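Local atomic coordinates of b11L5F_LGL (Synthetic construct, PDB entry 6CZG), a protein that is a computationally designed eight-stranded antiparallel beta-barrel, made de novo and probably intended to bind a small ligand, as in related fluorescence-activating designs. Residues M31-R36 and G109-Q114; V43-T48 and I73-L78. One frame throughout, in Å; residues are numbered along the deposited sequence.

How the contacts relate
Each contact joins two strands of the closed antiparallel barrel that are separated by a third: strand 13-20 lies between the partners of contact 1, and strand 54-65 between those of contact 2. The centres of the two contacts lie about 13 Å apart. Strands 26-37 and 40-48, one from each contact, follow each other in the chain and are neighbours in the sheet, where His32 N probably hydrogen-bonds Lys44 O and Phe33 CE2 packs on Val43 CG2 at 3.5 Å. Along the chain, contact 2 is nested inside the loop that contact 1 closes. The barrel interior thus becomes continuous: side chains within each contact connect non-neighbouring strands, and the paired strands join the two contacts.

Contact 1. Residues M31-R36 and G109-Q114; sequences MHFQPR and GTLQRQ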
loop_
_atom_site.group_PDB
_atom_site.type_symbol
_atom_site.label_atom_id
_atom_site.label_comp_id
_atom_site.label_asym_id
_atom_site.label_seq_id
_atom_site.Cartn_x
_atom_site.Cartn_y
_atom_site.Cartn_z
ATOM N N MET A 31 0.964 6.570 -2.024
ATOM C CA MET A 31 -0.217 5.835 -1.595
ATOM C C MET A 31 -1.057 6.735 -0.701
ATOM O O MET A 31 -0.550 7.280 0.285
ATOM C CB MET A 31 0.168 4.550 -0.857
ATOM C CG MET A 31 0.292 3.338 -1.765
ATOM S SD MET A 31 0.752 1.835 -0.883
ATOM C CE MET A 31 1.155 0.752 -2.251
ATOM N N HIS A 32 -2.332 6.889 -1.047
ATOM C CA HIS A 32 -3.255 7.750 -0.319
ATOM C C HIS A 32 -4.308 6.903 0.380
ATOM O O HIS A 32 -4.931 6.039 -0.246
ATOM C CB HIS A 32 -3.924 8.752 -1.261
ATOM C CG HIS A 32 -2.976 9.415 -2.211
ATOM N ND1 HIS A 32 -2.050 10.351 -1.806
ATOM C CD2 HIS A 32 -2.811 9.277 -3.548
ATOM C CE1 HIS A 32 -1.353 10.761 -2.851
ATOM N NE2 HIS A 32 -1.796 10.125 -3.921
ATOM N N PHE A 33 -4.504 7.153 1.673
ATOM C CA PHE A 33 -5.468 6.421 2.484
ATOM C C PHE A 33 -6.544 7.374 2.982
ATOM O O PHE A 33 -6.234 8.417 3.573
ATOM C CB PHE A 33 -4.784 5.733 3.670
ATOM C CG PHE A 33 -3.766 4.704 3.270
ATOM C CD1 PHE A 33 -2.462 5.074 2.987
ATOM C CD2 PHE A 33 -4.113 3.366 3.182
ATOM C CE1 PHE A 33 -1.521 4.128 2.619
ATOM C CE2 PHE A 33 -3.177 2.416 2.816
ATOM C CZ PHE A 33 -1.880 2.798 2.534
ATOM N N GLN A 34 -7.805 7.009 2.744
ATOM C CA GLN A 34 -8.975 7.737 3.205
ATOM C C GLN A 34 -9.879 6.821 4.021
ATOM O O GLN A 34 -10.114 5.674 3.626
ATOM C CB GLN A 34 -9.767 8.319 2.024
ATOM C CG GLN A 34 -9.529 9.802 1.789
ATOM N N PRO A 35 -10.389 7.289 5.159
ATOM C CA PRO A 35 -11.238 6.430 5.997
ATOM C C PRO A 35 -12.519 6.027 5.280
ATOM O O PRO A 35 -13.231 6.863 4.721
ATOM C CB PRO A 35 -11.529 7.305 7.222
ATOM C CG PRO A 35 -10.447 8.340 7.226
ATOM C CD PRO A 35 -10.138 8.598 5.784
ATOM N N ARG A 36 -12.803 4.727 5.299
ATOM C CA ARG A 36 -14.042 4.167 4.772
ATOM C C ARG A 36 -14.952 3.622 5.861
ATOM O O ARG A 36 -16.172 3.779 5.779
ATOM C CB ARG A 36 -13.730 3.051 3.767
ATOM C CG ARG A 36 -14.949 2.273 3.294
ATOM C CD ARG A 36 -14.646 1.476 2.037
ATOM N N GLY A 109 8.165 -3.341 0.807
ATOM C CA GLY A 109 8.110 -1.911 0.566
ATOM C C GLY A 109 8.124 -1.125 1.857
ATOM O O GLY A 109 7.918 -1.661 2.947
ATOM N N THR A 110 8.380 0.173 1.712
ATOM C CA THR A 110 8.382 1.104 2.829
ATOM C C THR A 110 7.488 2.291 2.503
ATOM O O THR A 110 7.540 2.838 1.392
ATOM C CB THR A 110 9.797 1.592 3.163
ATOM O OG1 THR A 110 10.611 0.476 3.543
ATOM C CG2 THR A 110 9.768 2.598 4.307
ATOM N N LEU A 111 6.668 2.673 3.481
ATOM C CA LEU A 111 5.771 3.819 3.398
ATOM C C LEU A 111 6.286 4.890 4.352
ATOM O O LEU A 111 6.292 4.692 5.572
ATOM C CB LEU A 111 4.341 3.419 3.753
ATOM C CG LEU A 111 3.484 2.755 2.673
ATOM C CD1 LEU A 111 3.899 1.307 2.449
ATOM C CD2 LEU A 111 2.008 2.845 3.030
ATOM N N GLN A 112 6.715 6.019 3.798
ATOM C CA GLN A 112 7.239 7.135 4.572
ATOM C C GLN A 112 6.227 8.270 4.544
ATOM O O GLN A 112 5.808 8.701 3.466
ATOM C CB GLN A 112 8.586 7.602 4.017
ATOM C CG GLN A 112 9.290 8.638 4.876
ATOM C CD GLN A 112 9.660 8.102 6.245
ATOM O OE1 GLN A 112 10.206 7.006 6.370
ATOM N NE2 GLN A 112 9.363 8.876 7.284
ATOM N N ARG A 113 5.836 8.745 5.725
ATOM C CA ARG A 113 4.801 9.767 5.825
ATOM C C ARG A 113 5.171 11.007 5.023
ATOM O O ARG A 113 6.265 11.559 5.176
ATOM C CB ARG A 113 4.565 10.136 7.291
ATOM C CG ARG A 113 3.909 11.493 7.499
ATOM C CD ARG A 113 2.463 11.498 7.027
ATOM N NE ARG A 113 1.579 10.790 7.948
ATOM C CZ ARG A 113 0.313 10.491 7.681
ATOM N NH1 ARG A 113 -0.222 10.838 6.518
ATOM N NH2 ARG A 113 -0.422 9.846 8.577
ATOM N N GLN A 114 4.253 11.442 4.163
ATOM C CA GLN A 114 4.403 12.679 3.406
ATOM C C GLN A 114 3.334 13.649 3.891
ATOM O O GLN A 114 2.138 13.422 3.676
ATOM C CB GLN A 114 4.286 12.428 1.904
ATOM C CG GLN A 114 4.007 13.682 1.085
ATOM C CD GLN A 114 5.269 14.462 0.764
ATOM O OE1 GLN A 114 6.254 13.902 0.283
ATOM N NE2 GLN A 114 5.245 15.763 1.032
#
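Leu111 reaches Phe33 and Met31 with a single methyl group, CD2, and so illustrates how side chains inside a beta-barrel can meet past an intervening strand. Here that strand is 13-20, to which Met31 and Phe33 are hydrogen-bonded through the backbone, at Trp15 and Gly13. The CG of Leu111 stands beside its backbone N, and the second torsion (chi2 75°) leaves CD2 pointing on from CA as the far-reaching branch while CD1 folds back. CD2 comes obliquely to the ring, 3.8 Å from Phe33 CE1 and nearly as close to Phe33 CZ. The two side chains cross at about a right angle. Phe33 CB already points inward, and CG stands beside the backbone N, anti to the carbonyl carbon (chi1 -62°), with CE1 and CZ the ring atoms nearest the leucine methyl. Trp15 meets the ring with its plane almost perpendicular. Met31 adds its sulfur: its chain is extended from CA through to CE, and SD lies 4.2 Å from Leu111 CD2, a looser touch. Val17 of the intervening strand packs on both Met31 and Leu111, and Phe95 covers Leu111 from strand 94-101. All three touching residues are buried and bury about 100 Å² between the segments. Carbon and sulfur surfaces alone meet here, so the attraction is dispersive and hydrophobic, with little directional preference; the fit depends on the shapes and torsions of the side chains.

Contact 2. Residues V43-T48 and I73-L78; sequences VKAQGT and ITYPSL
Val43 opens the contact by meeting Ile73 with both of its methyl branches. CG1, in the crowded position between backbone N and carbonyl carbon (chi1 56°), lies 3.9 Å from Ile73 CG1 and also touches Ile73 CD1. CG2, anti to the backbone N, lies 4.2 Å from the same Ile73 CD1. The two side chains cross at about a right angle, and the end of the isoleucine, fully extended at its second torsion, lies against the two valine methyls. Met31 of strand 26-37 touches both Ile73 and Ala45. Two residues on, Ala45 again directs its CB across the barrel interior, as expected for every second position of a strand with one face turned inward. In this eight-stranded antiparallel barrel, strands 40-48 and 68-75 are not paired with each other: strand 54-65 runs between them, and Val43 and Ala45 are hydrogen-bonded to its Gly59 and Gly57 through the backbone. The short Ala45 methyl is met by a long partner, Tyr75, whose hydroxyl oxygen OH comes within 3.4 Å of Ala45 CB, with CZ behind it at 4.1 Å. The methyl therefore sits at the phenol end of the ring, approached obliquely. Ile55 of strand 54-65 and Met81 and Val83 of strand 81-91 also touch the Tyr75 side chain. Residues Tyr75 to Leu78 form a type I beta turn, with Pro76 at its second position and Leu78 N hydrogen-bonded to Tyr75 O at 3.0 Å.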
loop_
_atom_site.group_PDB
_atom_site.type_symbol
_atom_site.label_atom_id
_atom_site.label_comp_id
_atom_site.label_asym_id
_atom_site.label_seq_id
_atom_site.Cartn_x
_atom_site.Cartn_y
_atom_site.Cartn_z
ATOM N N VAL A 43 -7.503 2.720 -0.317
ATOM C CA VAL A 43 -6.119 3.000 -0.679
ATOM C C VAL A 43 -6.046 3.262 -2.176
ATOM O O VAL A 43 -6.641 2.527 -2.976
ATOM C CB VAL A 43 -5.171 1.855 -0.266
ATOM C CG1 VAL A 43 -5.614 0.529 -0.864
ATOM C CG2 VAL A 43 -3.740 2.174 -0.677
ATOM N N LYS A 44 -5.342 4.328 -2.549
ATOM C CA LYS A 44 -5.063 4.660 -3.939
ATOM C C LYS A 44 -3.554 4.718 -4.122
ATOM O O LYS A 44 -2.874 5.500 -3.449
ATOM C CB LYS A 44 -5.710 5.987 -4.332
ATOM C CG LYS A 44 -7.219 5.914 -4.488
ATOM C CD LYS A 44 -7.738 7.057 -5.344
ATOM C CE LYS A 44 -9.210 7.324 -5.076
ATOM N NZ LYS A 44 -9.657 6.738 -3.782
ATOM N N ALA A 45 -3.035 3.895 -5.026
ATOM C CA ALA A 45 -1.610 3.838 -5.320
ATOM C C ALA A 45 -1.350 4.513 -6.658
ATOM O O ALA A 45 -2.023 4.214 -7.649
ATOM C CB ALA A 45 -1.113 2.391 -5.347
ATOM N N GLN A 46 -0.380 5.423 -6.682
ATOM C CA GLN A 46 -0.002 6.127 -7.897
ATOM C C GLN A 46 1.487 5.945 -8.141
ATOM O O GLN A 46 2.288 5.972 -7.201
ATOM C CB GLN A 46 -0.342 7.621 -7.807
ATOM N N GLY A 47 1.851 5.758 -9.404
ATOM C CA GLY A 47 3.233 5.540 -9.759
ATOM C C GLY A 47 3.470 5.771 -11.234
ATOM O O GLY A 47 2.589 6.229 -11.965
ATOM N N THR A 48 4.686 5.439 -11.662
ATOM C CA THR A 48 5.124 5.628 -13.037
ATOM C C THR A 48 5.966 4.429 -13.441
ATOM O O THR A 48 6.807 3.966 -12.665
ATOM C CB THR A 48 5.926 6.931 -13.195
ATOM O OG1 THR A 48 5.037 8.052 -13.109
ATOM C CG2 THR A 48 6.645 6.972 -14.537
ATOM N N ILE A 73 -5.166 -4.513 -3.385
ATOM C CA ILE A 73 -5.167 -3.448 -4.382
ATOM C C ILE A 73 -5.280 -4.068 -5.768
ATOM O O ILE A 73 -4.718 -5.139 -6.027
ATOM C CB ILE A 73 -3.898 -2.573 -4.282
ATOM C CG1 ILE A 73 -3.645 -2.149 -2.833
ATOM C CG2 ILE A 73 -4.012 -1.349 -5.179
ATOM C CD1 ILE A 73 -2.416 -1.282 -2.655
ATOM N N THR A 74 -6.015 -3.403 -6.656
ATOM C CA THR A 74 -6.162 -3.830 -8.041
ATOM C C THR A 74 -5.715 -2.709 -8.969
ATOM O O THR A 74 -6.048 -1.539 -8.747
ATOM C CB THR A 74 -7.612 -4.226 -8.352
ATOM O OG1 THR A 74 -8.054 -5.208 -7.406
ATOM C CG2 THR A 74 -7.724 -4.800 -9.758
ATOM N N TYR A 75 -4.964 -3.069 -10.011
ATOM C CA TYR A 75 -4.405 -2.118 -10.973
ATOM C C TYR A 75 -5.035 -2.363 -12.338
ATOM O O TYR A 75 -4.510 -3.155 -13.138
ATOM C CB TYR A 75 -2.884 -2.245 -11.054
ATOM C CG TYR A 75 -2.145 -1.811 -9.808
ATOM C CD1 TYR A 75 -2.067 -2.643 -8.698
ATOM C CD2 TYR A 75 -1.514 -0.575 -9.747
ATOM C CE1 TYR A 75 -1.386 -2.253 -7.560
ATOM C CE2 TYR A 75 -0.832 -0.177 -8.613
ATOM C CZ TYR A 75 -0.771 -1.019 -7.523
ATOM O OH TYR A 75 -0.092 -0.626 -6.393
ATOM N N PRO A 76 -6.160 -1.710 -12.649
ATOM C CA PRO A 76 -6.800 -1.950 -13.955
ATOM C C PRO A 76 -5.914 -1.601 -15.139
ATOM O O PRO A 76 -5.939 -2.308 -16.153
ATOM C CB PRO A 76 -8.051 -1.060 -13.899
ATOM C CG PRO A 76 -8.302 -0.836 -12.443
ATOM C CD PRO A 76 -6.951 -0.804 -11.798
ATOM N N SER A 77 -5.123 -0.532 -15.039
ATOM C CA SER A 77 -4.237 -0.131 -16.126
ATOM C C SER A 77 -3.055 -1.075 -16.315
ATOM O O SER A 77 -2.257 -0.856 -17.234
ATOM C CB SER A 77 -3.726 1.291 -15.888
ATOM N N LEU A 78 -2.920 -2.106 -15.483
ATOM C CA LEU A 78 -1.859 -3.091 -15.652
ATOM C C LEU A 78 -2.451 -4.490 -15.768
ATOM O O LEU A 78 -2.025 -5.414 -15.068
ATOM C CB LEU A 78 -0.867 -3.022 -14.490
ATOM C CG LEU A 78 0.062 -1.806 -14.472
ATOM C CD1 LEU A 78 1.108 -1.945 -13.377
ATOM C CD2 LEU A 78 0.724 -1.618 -15.830
#